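Local coordinates for surface glycoprotein (Trypanosoma brucei, PDB 5KLH), which is a membrane-anchored surface antigen of the procyclic, insect-stage trypanosome, probably a sensor, represented here by its ectodomain, at residues Ser89-Ser103 against Arg141-Leu155. Residues are numbered along the deposited sequence; the frame is centred on the assembly and turned at random.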
loop_
_atom_site.group_PDB
_atom_site.type_symbol
_atom_site.label_atom_id
_atom_site.label_comp_id
_atom_site.label_asym_id
_atom_site.label_seq_id
_atom_site.Cartn_x
_atom_site.Cartn_y
_atom_site.Cartn_z
ATOM N N SER A 89 6.226 -1.983 11.841
ATOM C CA SER A 89 5.601 -0.917 11.071
ATOM C C SER A 89 5.264 0.182 12.055
ATOM O O SER A 89 4.820 -0.119 13.162
ATOM C CB SER A 89 4.338 -1.417 10.355
ATOM O OG SER A 89 3.895 -0.492 9.371
ATOM N N PRO A 90 5.454 1.451 11.664
ATOM C CA PRO A 90 5.211 2.525 12.632
ATOM C C PRO A 90 3.734 2.655 12.988
ATOM O O PRO A 90 2.900 2.662 12.087
ATOM C CB PRO A 90 5.716 3.782 11.908
ATOM C CG PRO A 90 5.691 3.435 10.473
ATOM C CD PRO A 90 5.980 1.962 10.388
ATOM N N LEU A 91 3.434 2.755 14.283
ATOM C CA LEU A 91 2.054 2.982 14.744
ATOM C C LEU A 91 1.501 4.299 14.242
ATOM O O LEU A 91 0.299 4.433 13.988
ATOM C CB LEU A 91 1.995 2.955 16.259
ATOM C CG LEU A 91 2.293 1.591 16.869
ATOM C CD1 LEU A 91 2.552 1.739 18.354
ATOM C CD2 LEU A 91 1.137 0.649 16.612
ATOM N N HIS A 92 2.394 5.270 14.101
ATOM C CA HIS A 92 2.028 6.596 13.639
ATOM C C HIS A 92 3.043 7.063 12.626
ATOM O O HIS A 92 4.241 6.897 12.825
ATOM C CB HIS A 92 1.960 7.581 14.810
ATOM C CG HIS A 92 2.072 9.012 14.389
ATOM N ND1 HIS A 92 3.177 9.788 14.672
ATOM C CD2 HIS A 92 1.227 9.798 13.678
ATOM C CE1 HIS A 92 3.005 10.995 14.158
ATOM N NE2 HIS A 92 1.828 11.030 13.560
ATOM N N ALA A 93 2.579 7.659 11.540
ATOM C CA ALA A 93 3.493 8.250 10.584
ATOM C C ALA A 93 3.084 9.674 10.277
ATOM O O ALA A 93 1.899 10.027 10.310
ATOM C CB ALA A 93 3.553 7.418 9.299
ATOM N N THR A 94 4.090 10.489 9.996
ATOM C CA THR A 94 3.885 11.836 9.521
ATOM C C THR A 94 4.120 11.836 8.025
ATOM O O THR A 94 5.260 11.794 7.568
ATOM C CB THR A 94 4.826 12.813 10.209
ATOM O OG1 THR A 94 4.598 12.763 11.623
ATOM C CG2 THR A 94 4.593 14.222 9.703
ATOM N N ARG A 95 3.036 11.853 7.265
ATOM C CA ARG A 95 3.131 11.750 5.817
ATOM C C ARG A 95 3.375 13.126 5.210
ATOM O O ARG A 95 2.599 14.053 5.434
ATOM C CB ARG A 95 1.851 11.114 5.261
ATOM C CG ARG A 95 1.942 10.617 3.835
ATOM C CD ARG A 95 0.551 10.288 3.287
ATOM N NE ARG A 95 -0.004 9.043 3.823
ATOM C CZ ARG A 95 -1.299 8.722 3.804
ATOM N NH1 ARG A 95 -2.196 9.557 3.297
ATOM N NH2 ARG A 95 -1.705 7.564 4.306
ATOM N N GLU A 96 4.463 13.262 4.459
ATOM C CA GLU A 96 4.787 14.529 3.818
ATOM C C GLU A 96 4.584 14.411 2.315
ATOM O O GLU A 96 5.220 13.573 1.669
ATOM C CB GLU A 96 6.232 14.942 4.131
ATOM C CG GLU A 96 6.538 15.043 5.623
ATOM C CD GLU A 96 7.986 15.420 5.917
ATOM O OE1 GLU A 96 8.774 15.607 4.961
ATOM O OE2 GLU A 96 8.329 15.536 7.114
ATOM N N ARG A 97 3.694 15.226 1.754
ATOM C CA ARG A 97 3.566 15.275 0.300
ATOM C C ARG A 97 4.165 16.578 -0.207
ATOM O O ARG A 97 3.663 17.669 0.095
ATOM C CB ARG A 97 2.105 15.114 -0.137
ATOM C CG ARG A 97 1.542 13.708 0.141
ATOM C CD ARG A 97 2.552 12.602 -0.244
ATOM N NE ARG A 97 2.215 11.293 0.322
ATOM C CZ ARG A 97 2.719 10.132 -0.098
ATOM N NH1 ARG A 97 3.586 10.093 -1.106
ATOM N NH2 ARG A 97 2.348 8.999 0.487
ATOM N N TRP A 98 5.260 16.452 -0.958
ATOM C CA TRP A 98 6.058 17.592 -1.383
ATOM C C TRP A 98 5.638 18.137 -2.739
ATOM O O TRP A 98 5.272 17.379 -3.629
ATOM C CB TRP A 98 7.534 17.205 -1.448
ATOM C CG TRP A 98 8.212 17.150 -0.126
ATOM C CD1 TRP A 98 8.124 16.155 0.803
ATOM C CD2 TRP A 98 9.104 18.128 0.409
ATOM N NE1 TRP A 98 8.900 16.462 1.896
ATOM C CE2 TRP A 98 9.515 17.667 1.678
ATOM C CE3 TRP A 98 9.590 19.353 -0.054
ATOM C CZ2 TRP A 98 10.397 18.388 2.482
ATOM C CZ3 TRP A 98 10.461 20.068 0.748
ATOM C CH2 TRP A 98 10.854 19.585 2.002
ATOM N N PHE A 99 5.722 19.454 -2.884
ATOM C CA PHE A 99 5.591 20.091 -4.188
ATOM C C PHE A 99 6.980 20.355 -4.745
ATOM O O PHE A 99 7.773 21.086 -4.145
ATOM C CB PHE A 99 4.795 21.400 -4.093
ATOM C CG PHE A 99 4.540 22.043 -5.431
ATOM C CD1 PHE A 99 5.478 22.892 -5.999
ATOM C CD2 PHE A 99 3.365 21.786 -6.115
ATOM C CE1 PHE A 99 5.248 23.473 -7.237
ATOM C CE2 PHE A 99 3.124 22.362 -7.347
ATOM C CZ PHE A 99 4.076 23.215 -7.904
ATOM N N SER A 100 7.277 19.733 -5.884
ATOM C CA SER A 100 8.535 19.947 -6.592
ATOM C C SER A 100 8.219 20.700 -7.872
ATOM O O SER A 100 7.312 20.311 -8.611
ATOM C CB SER A 100 9.222 18.621 -6.916
ATOM O OG SER A 100 9.364 17.819 -5.754
ATOM N N CYS A 101 8.940 21.785 -8.128
ATOM C CA CYS A 101 8.668 22.554 -9.335
ATOM C C CYS A 101 9.272 21.827 -10.523
ATOM O O CYS A 101 10.490 21.656 -10.601
ATOM C CB CYS A 101 9.225 23.974 -9.229
ATOM S SG CYS A 101 8.934 24.979 -10.703
ATOM N N SER A 102 8.408 21.397 -11.434
ATOM C CA SER A 102 8.822 20.695 -12.643
ATOM C C SER A 102 8.349 21.474 -13.857
ATOM O O SER A 102 7.501 22.349 -13.724
ATOM C CB SER A 102 8.241 19.294 -12.663
ATOM O OG SER A 102 6.835 19.375 -12.768
ATOM N N SER A 103 8.855 21.133 -15.037
ATOM C CA SER A 103 8.473 21.875 -16.238
ATOM C C SER A 103 6.970 21.853 -16.456
ATOM O O SER A 103 6.405 22.836 -16.947
ATOM C CB SER A 103 9.186 21.321 -17.478
ATOM O OG SER A 103 10.577 21.586 -17.415
ATOM N N ARG A 141 11.460 28.064 -7.979
ATOM C CA ARG A 141 12.045 28.003 -9.323
ATOM C C ARG A 141 12.101 26.572 -9.813
ATOM O O ARG A 141 11.986 25.645 -9.017
ATOM C CB ARG A 141 13.464 28.583 -9.347
ATOM C CG ARG A 141 13.623 29.988 -8.779
ATOM C CD ARG A 141 15.067 30.464 -8.972
ATOM N NE ARG A 141 15.436 31.581 -8.100
ATOM C CZ ARG A 141 15.109 32.853 -8.326
ATOM N NH1 ARG A 141 14.385 33.178 -9.392
ATOM N NH2 ARG A 141 15.495 33.800 -7.481
ATOM N N LEU A 142 12.307 26.404 -11.115
ATOM C CA LEU A 142 12.435 25.079 -11.715
ATOM C C LEU A 142 13.395 24.212 -10.920
ATOM O O LEU A 142 14.519 24.626 -10.634
ATOM C CB LEU A 142 12.912 25.199 -13.164
ATOM C CG LEU A 142 13.050 23.899 -13.943
ATOM C CD1 LEU A 142 11.736 23.174 -13.954
ATOM C CD2 LEU A 142 13.513 24.176 -15.369
ATOM N N GLY A 143 12.936 23.023 -10.537
ATOM C CA GLY A 143 13.795 22.063 -9.870
ATOM C C GLY A 143 13.785 22.146 -8.355
ATOM O O GLY A 143 14.324 21.259 -7.683
ATOM N N GLU A 144 13.176 23.198 -7.808
ATOM C CA GLU A 144 13.147 23.375 -6.356
ATOM C C GLU A 144 12.069 22.542 -5.670
ATOM O O GLU A 144 10.998 22.297 -6.226
ATOM C CB GLU A 144 12.941 24.854 -5.990
ATOM C CG GLU A 144 14.077 25.764 -6.386
ATOM C CD GLU A 144 14.084 27.049 -5.587
ATOM O OE1 GLU A 144 13.307 27.963 -5.914
ATOM O OE2 GLU A 144 14.868 27.141 -4.621
ATOM N N LYS A 145 12.371 22.106 -4.451
ATOM C CA LYS A 145 11.357 21.553 -3.562
ATOM C C LYS A 145 10.759 22.725 -2.807
ATOM O O LYS A 145 11.415 23.293 -1.932
ATOM C CB LYS A 145 11.955 20.535 -2.588
ATOM C CG LYS A 145 12.805 19.465 -3.256
ATOM C CD LYS A 145 11.957 18.616 -4.177
ATOM C CE LYS A 145 12.786 17.588 -4.946
ATOM N NZ LYS A 145 11.927 16.781 -5.878
ATOM N N CYS A 146 9.530 23.093 -3.148
ATOM C CA CYS A 146 8.993 24.375 -2.694
ATOM C C CYS A 146 8.317 24.315 -1.339
ATOM O O CYS A 146 8.282 25.309 -0.611
ATOM C CB CYS A 146 8.020 24.915 -3.740
ATOM S SG CYS A 146 8.801 24.990 -5.359
ATOM N N GLY A 147 7.785 23.154 -0.992
ATOM C CA GLY A 147 7.135 22.992 0.294
ATOM C C GLY A 147 6.464 21.645 0.389
ATOM O O GLY A 147 6.550 20.846 -0.546
ATOM N N TYR A 148 5.811 21.372 1.515
ATOM C CA TYR A 148 5.142 20.091 1.661
ATOM C C TYR A 148 3.934 20.156 2.562
ATOM O O TYR A 148 3.898 20.909 3.540
ATOM C CB TYR A 148 6.114 19.015 2.172
ATOM C CG TYR A 148 6.633 19.181 3.589
ATOM C CD1 TYR A 148 5.967 18.608 4.670
ATOM C CD2 TYR A 148 7.818 19.854 3.836
ATOM C CE1 TYR A 148 6.463 18.730 5.963
ATOM C CE2 TYR A 148 8.323 19.976 5.124
ATOM C CZ TYR A 148 7.637 19.415 6.180
ATOM O OH TYR A 148 8.126 19.540 7.464
ATOM N N CYS A 149 2.937 19.363 2.199
ATOM C CA CYS A 149 1.741 19.211 2.996
ATOM C C CYS A 149 1.927 18.057 3.963
ATOM O O CYS A 149 2.413 16.983 3.581
ATOM C CB CYS A 149 0.524 18.964 2.116
ATOM S SG CYS A 149 -1.004 18.956 3.050
ATOM N N LYS A 150 1.529 18.274 5.212
ATOM C CA LYS A 150 1.766 17.287 6.251
ATOM C C LYS A 150 0.462 16.741 6.815
ATOM O O LYS A 150 -0.430 17.505 7.181
ATOM C CB LYS A 150 2.615 17.906 7.360
ATOM C CG LYS A 150 2.837 17.019 8.556
ATOM C CD LYS A 150 3.626 17.761 9.628
ATOM C CE LYS A 150 3.050 19.151 9.858
ATOM N NZ LYS A 150 3.936 20.213 9.279
ATOM N N GLN A 151 0.353 15.414 6.868
ATOM C CA GLN A 151 -0.807 14.768 7.464
ATOM C C GLN A 151 -0.355 13.735 8.482
ATOM O O GLN A 151 0.621 13.021 8.255
ATOM C CB GLN A 151 -1.685 14.111 6.393
ATOM C CG GLN A 151 -2.324 15.087 5.404
ATOM C CD GLN A 151 -3.546 15.805 5.959
ATOM O OE1 GLN A 151 -3.865 15.707 7.146
ATOM N NE2 GLN A 151 -4.242 16.534 5.088
ATOM N N GLU A 152 -1.054 13.668 9.612
ATOM C CA GLU A 152 -0.763 12.654 10.627
ATOM C C GLU A 152 -1.676 11.452 10.461
ATOM O O GLU A 152 -2.903 11.600 10.412
ATOM C CB GLU A 152 -0.914 13.235 12.044
ATOM C CG GLU A 152 -0.164 14.545 12.271
ATOM C CD GLU A 152 1.350 14.414 12.182
ATOM O OE1 GLU A 152 1.891 13.285 12.231
ATOM O OE2 GLU A 152 2.012 15.466 12.064
ATOM N N VAL A 153 -1.076 10.269 10.354
ATOM C CA VAL A 153 -1.832 9.034 10.165
ATOM C C VAL A 153 -1.416 7.940 11.142
ATOM O O VAL A 153 -0.282 7.931 11.649
ATOM C CB VAL A 153 -1.673 8.502 8.738
ATOM C CG1 VAL A 153 -2.120 9.569 7.758
ATOM C CG2 VAL A 153 -0.216 8.141 8.460
ATOM N N TYR A 154 -2.338 7.014 11.396
ATOM C CA TYR A 154 -2.091 5.938 12.348
ATOM C C TYR A 154 -2.441 4.592 11.741
ATOM O O TYR A 154 -3.534 4.415 11.184
ATOM C CB TYR A 154 -2.880 6.160 13.629
ATOM C CG TYR A 154 -2.535 7.457 14.311
ATOM C CD1 TYR A 154 -3.144 8.641 13.939
ATOM C CD2 TYR A 154 -1.571 7.501 15.317
ATOM C CE1 TYR A 154 -2.830 9.833 14.562
ATOM C CE2 TYR A 154 -1.249 8.699 15.942
ATOM C CZ TYR A 154 -1.870 9.852 15.554
ATOM O OH TYR A 154 -1.541 11.038 16.180
ATOM N N LEU A 155 -1.525 3.644 11.866
ATOM C CA LEU A 155 -1.716 2.310 11.313
ATOM C C LEU A 155 -2.967 1.619 11.847
ATOM O O LEU A 155 -3.172 1.540 13.065
ATOM C CB LEU A 155 -0.501 1.444 11.626
ATOM C CG LEU A 155 -0.512 0.048 11.013
ATOM C CD1 LEU A 155 -0.436 0.132 9.493
ATOM C CD2 LEU A 155 0.671 -0.714 11.569
HETATM O O HOH W 1 -1.583 2.713 15.029
HETATM O O HOH W 2 4.531 15.477 13.173
HETATM O O HOH W 3 7.068 16.940 9.033
#
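Glu152 OE1 takes two bonds from the neighbouring strand. His92 NE2 reaches it at 2.6 Å, near the imidazole plane but on the carboxylate's anti side. Thr94 OG1 uses the same oxygen's syn lone pair at 2.8 Å. A bend in Glu152 (chi2 -65°) helps bring the carboxylate to both donors, and a water joins Glu152 OE2 to Thr94 OG1. Beside this group the His92 ring lies obliquely against Tyr154, CD2 over one face of the phenol.

Farther along this face, the Glu96 carboxylate and the Trp98 indole pack against the same side of Tyr148. Tyr148 CB lies over the five-membered ring of Trp98, 3.5 Å from its centroid, and Tyr148 CD2 is 3.3 Å from Trp98 CZ2. The carboxylate stacks on the phenol, the planes 19° apart, and Trp98 NE1 helps hold it there by donating to Glu96 OE1. Lys145 CB packs against the six-membered ring of Trp98; its chain then bends (chi2 -64°) toward Ser100, where NZ donates to OG at 2.8 Å.

On the face bearing Ala93 and Phe99, Ala93 CB meets Val153 CG2, and Val153 CG1 lies over the Arg95 guanidinium. Cys146 SG stands at the Phe99 ring edge. Disulfides tie Cys149 to Cys126 of helix 116-128, Cys101 to Cys115 and Cys146 to Cys140.

The regular ladder runs from His92-Tyr154 to Trp98-Tyr148. Phe99 then bonds Cys146 N and Gly147 O, leaving buried Gly147 N without a partner. Cys101 bonds the type II turn Arg141-Glu144. This is a twisted antiparallel strand pair within a larger sheet, probably linking the two lobes of the ectodomain.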